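Local coordinates for uncharacterized protein YhfS (Escherichia coli, PDB 4J8L) that is of unknown function but carries covalently bound pyridoxal 5'-phosphate and may have cysteine synthase-like activity, at residues L94-P99 with P147-V152; P243-V248 with P342-E347. One frame throughout, in Å; residues are numbered along the deposited sequence.

Contact 1 of 2, residues L94-P99 with P147-V152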
# COMPACT_ATOMS: atom_id res chain seq x y z
N LEU A 94 14.02 -6.70 12.74
CA LEU A 94 14.54 -5.36 12.48
C LEU A 94 13.47 -4.47 11.85
O LEU A 94 12.81 -4.86 10.88
CB LEU A 94 15.77 -5.44 11.58
CG LEU A 94 16.42 -4.09 11.26
CD1 LEU A 94 17.35 -3.66 12.38
CD2 LEU A 94 17.16 -4.14 9.93
N VAL A 95 13.30 -3.27 12.40
CA VAL A 95 12.40 -2.28 11.84
C VAL A 95 13.06 -0.90 11.78
O VAL A 95 14.05 -0.63 12.47
CB VAL A 95 11.07 -2.15 12.63
CG1 VAL A 95 10.27 -3.45 12.56
CG2 VAL A 95 11.34 -1.77 14.07
N HIS A 96 12.49 -0.04 10.94
CA HIS A 96 12.97 1.33 10.77
C HIS A 96 12.65 2.18 12.00
O HIS A 96 11.69 1.90 12.72
CB HIS A 96 12.30 1.91 9.51
CG HIS A 96 12.59 3.36 9.26
ND1 HIS A 96 13.85 3.91 9.38
CD2 HIS A 96 11.77 4.36 8.87
CE1 HIS A 96 13.79 5.19 9.08
NE2 HIS A 96 12.55 5.50 8.77
N ASP A 97 13.47 3.21 12.24
CA ASP A 97 13.27 4.13 13.35
C ASP A 97 12.18 5.15 13.03
O ASP A 97 12.46 6.31 12.74
CB ASP A 97 14.59 4.84 13.70
CG ASP A 97 14.51 5.65 14.98
OD1 ASP A 97 13.49 5.57 15.71
OD2 ASP A 97 15.48 6.38 15.27
N ALA A 98 10.94 4.69 13.11
CA ALA A 98 9.76 5.48 12.78
C ALA A 98 8.55 4.68 13.25
O ALA A 98 8.67 3.48 13.50
CB ALA A 98 9.69 5.72 11.28
N PRO A 99 7.38 5.33 13.38
CA PRO A 99 6.21 4.59 13.86
C PRO A 99 5.89 3.33 13.04
O PRO A 99 5.74 3.38 11.82
CB PRO A 99 5.08 5.61 13.72
CG PRO A 99 5.76 6.93 13.88
CD PRO A 99 7.08 6.76 13.19
N PRO A 147 7.66 12.28 7.26
CA PRO A 147 8.03 13.17 6.14
C PRO A 147 9.49 13.09 5.74
O PRO A 147 9.81 13.21 4.56
CB PRO A 147 7.72 14.56 6.69
CG PRO A 147 6.69 14.35 7.72
CD PRO A 147 6.98 13.02 8.34
N GLN A 148 10.37 12.89 6.72
CA GLN A 148 11.81 12.89 6.46
C GLN A 148 12.35 11.61 5.84
O GLN A 148 13.52 11.56 5.47
CB GLN A 148 12.58 13.18 7.75
CG GLN A 148 12.37 12.13 8.83
CD GLN A 148 11.30 12.53 9.84
OE1 GLN A 148 10.21 12.97 9.46
NE2 GLN A 148 11.63 12.40 11.13
N ASP A 149 11.52 10.57 5.72
CA ASP A 149 12.00 9.31 5.16
C ASP A 149 12.24 9.41 3.66
O ASP A 149 11.35 9.76 2.88
CB ASP A 149 11.03 8.16 5.45
CG ASP A 149 11.08 7.70 6.90
OD1 ASP A 149 12.04 8.08 7.62
OD2 ASP A 149 10.17 6.95 7.31
N SER A 150 13.47 9.09 3.25
CA SER A 150 13.90 9.30 1.88
C SER A 150 14.61 8.09 1.32
O SER A 150 15.14 8.13 0.21
CB SER A 150 14.85 10.50 1.80
OG SER A 150 16.03 10.25 2.55
N TYR A 151 14.64 7.00 2.08
CA TYR A 151 15.39 5.84 1.64
C TYR A 151 14.84 5.20 0.37
O TYR A 151 13.64 5.26 0.10
CB TYR A 151 15.54 4.81 2.77
CG TYR A 151 14.27 4.16 3.29
CD1 TYR A 151 13.72 4.55 4.50
CD2 TYR A 151 13.67 3.11 2.61
CE1 TYR A 151 12.60 3.94 5.01
CE2 TYR A 151 12.53 2.48 3.12
CZ TYR A 151 12.01 2.91 4.32
OH TYR A 151 10.89 2.29 4.84
N VAL A 152 15.75 4.62 -0.41
CA VAL A 152 15.39 3.88 -1.61
C VAL A 152 15.15 2.43 -1.22
O VAL A 152 16.04 1.77 -0.68
CB VAL A 152 16.52 3.94 -2.65
CG1 VAL A 152 16.19 3.06 -3.85
CG2 VAL A 152 16.76 5.38 -3.08
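His96 and Asp149 reach for each other from opposite directions, and Tyr151 closes on the same imidazole from over one of its faces. His96 is the last residue of strand 92-96; with CG anti to its backbone nitrogen (chi1 175°), its ring extends from the strand end toward the loop 147-152. NE2 donates to Asp149 OD1 at 2.9 Å, and the N-H...O angle of 162° makes the bond nearly straight. The oxygen lies close to the plane of the ring, at its edge, whereas the carboxylate is turned obliquely, so that the donor arrives from above its plane. Asp149 OD2 lies 3.4 Å from His96 CD2 and 3.1 Å from His96 NE2, and packs loosely on the methyl of Ala98, whose CB is 4.2 Å away.

Tyr151 completes a T-shaped pair. Its CE1 edge points at the face of the imidazole, with centroids 5.3 Å apart and planes at 78°. An aromatic residue suits this place, since the ring fills space against the histidine while its hydroxyl is hydrogen-bonded to the carbonyl of Gln141, at the end of the neighbouring strand 137-141. Over the opposite face of His96, displaced toward the rim, lies the backbone N of Ala98, where an inverse gamma turn centred on Asp97 folds the chain back after the strand.

The contact thus ties the end of strand 92-96, next to the edge strand 114-118 of the seven-stranded sheet, to the loop preceding helix 153-162. Because His96 ND1 is bonded to the backbone N of Phe120, the histidine donates through one nitrogen and accepts through the other. Asp149 OD1 is also bonded to Asn121 and Gln146, so this buried oxygen has three donors, which would probably favour the ionised carboxylate.

Contact 2 of 2, residues P243-V248 with P342-E347; sequences PVMHAV and PNRSGE
Arg344 lays its side chain across Met245 at about a right angle and brings its guanidinium to the helix segment 243-248. In the loop that supplies it, Pro342 opens a type II' beta turn, its carbonyl oxygen accepting from the backbone N of Ser345 at 3.0 Å. Asn343 takes the next position, where phi is positive (51°), a conformation that asparagine tolerates better than most residues; its ND2 is bonded to the carbonyl of Pro316. Arg344 then makes the crossing. Bends at chi2 and chi3 (-79° and 71°) curl the chain, so that CD packs 3.7 Å from CE of Met245, a selenomethionine. Arginine suits the place, offering aliphatic carbon here and N-H groups beyond. NE donates to a water 2.9 Å away, lying in the guanidinium plane, and the water in turn donates to the carbonyl O of Met245. NH1 sits over one face of the His246 ring, toward its rim and 4.1 Å from ND1, with its hydrogen bond going to Gln249. The turn thereby joins the end of strand 337-341, in the C-terminal domain's antiparallel sheet, to the long helix 229-261. Ser345 reinforces it: OG donates to the carbonyl O of Pro342 at 2.7 Å, in the carbonyl plane and on a lone pair. Gly346 occupies the N-cap position of helix 347-360, and Glu347, its first residue, forms a salt bridge with Arg255 farther along helix 229-261.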
# COMPACT_ATOMS: atom_id res chain seq x y z
N PRO A 243 -3.35 0.26 -12.31
CA PRO A 243 -2.24 1.15 -12.68
C PRO A 243 -2.68 2.38 -13.47
O PRO A 243 -2.27 3.48 -13.11
CB PRO A 243 -1.28 0.24 -13.48
CG PRO A 243 -2.07 -0.97 -13.84
CD PRO A 243 -3.15 -1.11 -12.81
N VAL A 244 -3.52 2.22 -14.49
CA VAL A 244 -3.90 3.38 -15.28
C VAL A 244 -4.73 4.38 -14.47
O VAL A 244 -4.52 5.59 -14.57
CB VAL A 244 -4.62 2.97 -16.60
CG1 VAL A 244 -5.28 4.17 -17.26
CG2 VAL A 244 -3.63 2.32 -17.56
N MSE A 245 -5.66 3.88 -13.66
CA MSE A 245 -6.51 4.79 -12.89
C MSE A 245 -5.67 5.56 -11.86
O MSE A 245 -5.91 6.74 -11.62
CB MSE A 245 -7.69 4.06 -12.26
CG MSE A 245 -8.51 3.30 -13.31
SE MSE A 245 -9.39 4.45 -14.63
CE MSE A 245 -10.27 5.47 -13.27
N HIS A 246 -4.65 4.91 -11.31
CA HIS A 246 -3.79 5.64 -10.41
C HIS A 246 -2.84 6.61 -11.10
O HIS A 246 -2.50 7.64 -10.54
CB HIS A 246 -3.07 4.68 -9.45
CG HIS A 246 -3.94 4.23 -8.32
ND1 HIS A 246 -4.28 5.07 -7.29
CD2 HIS A 246 -4.60 3.07 -8.10
CE1 HIS A 246 -5.09 4.43 -6.46
NE2 HIS A 246 -5.29 3.21 -6.93
N ALA A 247 -2.44 6.30 -12.34
CA ALA A 247 -1.61 7.23 -13.09
C ALA A 247 -2.43 8.47 -13.40
O ALA A 247 -1.91 9.58 -13.39
CB ALA A 247 -1.10 6.60 -14.36
N VAL A 248 -3.71 8.27 -13.68
CA VAL A 248 -4.60 9.41 -13.91
C VAL A 248 -4.64 10.26 -12.63
O VAL A 248 -4.55 11.49 -12.69
CB VAL A 248 -6.02 8.95 -14.30
CG1 VAL A 248 -7.00 10.13 -14.26
CG2 VAL A 248 -6.02 8.31 -15.69
N PRO A 342 -7.38 12.75 -4.12
CA PRO A 342 -8.35 13.02 -5.18
C PRO A 342 -9.16 11.80 -5.62
O PRO A 342 -10.21 11.99 -6.24
CB PRO A 342 -7.47 13.50 -6.34
CG PRO A 342 -6.25 14.07 -5.67
CD PRO A 342 -6.01 13.14 -4.51
N ASN A 343 -8.69 10.59 -5.35
CA ASN A 343 -9.38 9.41 -5.83
C ASN A 343 -9.64 9.53 -7.34
O ASN A 343 -8.71 9.81 -8.08
CB ASN A 343 -10.64 9.11 -5.02
CG ASN A 343 -10.31 8.61 -3.61
OD1 ASN A 343 -9.36 7.86 -3.42
ND2 ASN A 343 -11.10 9.04 -2.62
N ARG A 344 -10.89 9.40 -7.77
CA ARG A 344 -11.19 9.39 -9.21
C ARG A 344 -11.57 10.77 -9.76
O ARG A 344 -11.92 10.89 -10.94
CB ARG A 344 -12.32 8.40 -9.53
CG ARG A 344 -12.15 7.00 -8.94
CD ARG A 344 -11.18 6.12 -9.74
NE ARG A 344 -9.78 6.53 -9.63
CZ ARG A 344 -9.02 6.36 -8.55
NH1 ARG A 344 -7.75 6.76 -8.57
NH2 ARG A 344 -9.51 5.82 -7.45
N SER A 345 -11.51 11.79 -8.90
CA SER A 345 -11.90 13.14 -9.30
C SER A 345 -10.78 13.87 -10.05
O SER A 345 -9.63 13.43 -10.05
CB SER A 345 -12.31 13.96 -8.08
OG SER A 345 -11.19 14.28 -7.29
N GLY A 346 -11.14 14.98 -10.67
CA GLY A 346 -10.18 15.85 -11.33
C GLY A 346 -9.84 17.04 -10.45
O GLY A 346 -10.49 17.30 -9.44
N GLU A 347 -8.80 17.77 -10.85
CA GLU A 347 -8.28 18.83 -10.01
C GLU A 347 -9.25 20.00 -9.94
O GLU A 347 -9.33 20.69 -8.92
CB GLU A 347 -6.91 19.29 -10.50
CG GLU A 347 -6.89 19.90 -11.90
CD GLU A 347 -6.74 18.88 -13.02
OE1 GLU A 347 -6.92 17.66 -12.77
OE2 GLU A 347 -6.41 19.29 -14.15
O HOH W 1 -8.33 8.29 -11.47

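How the contacts relate
The two contacts are separate and follow one another along the chain: their centres are 27 Å apart and their nearest atoms about 18 Å, with no touch. Contact 1 lies within the domain built on the seven-stranded mixed sheet, whose strand order is that of fold type I pyridoxal-phosphate enzymes. Contact 2 links the long helix 229-261 to the smaller C-terminal sheet and its final helix. It can be related to the cofactor lysine, Lys196, through Phe198, two residues farther on, which meets the ring of His246 and touches Arg344.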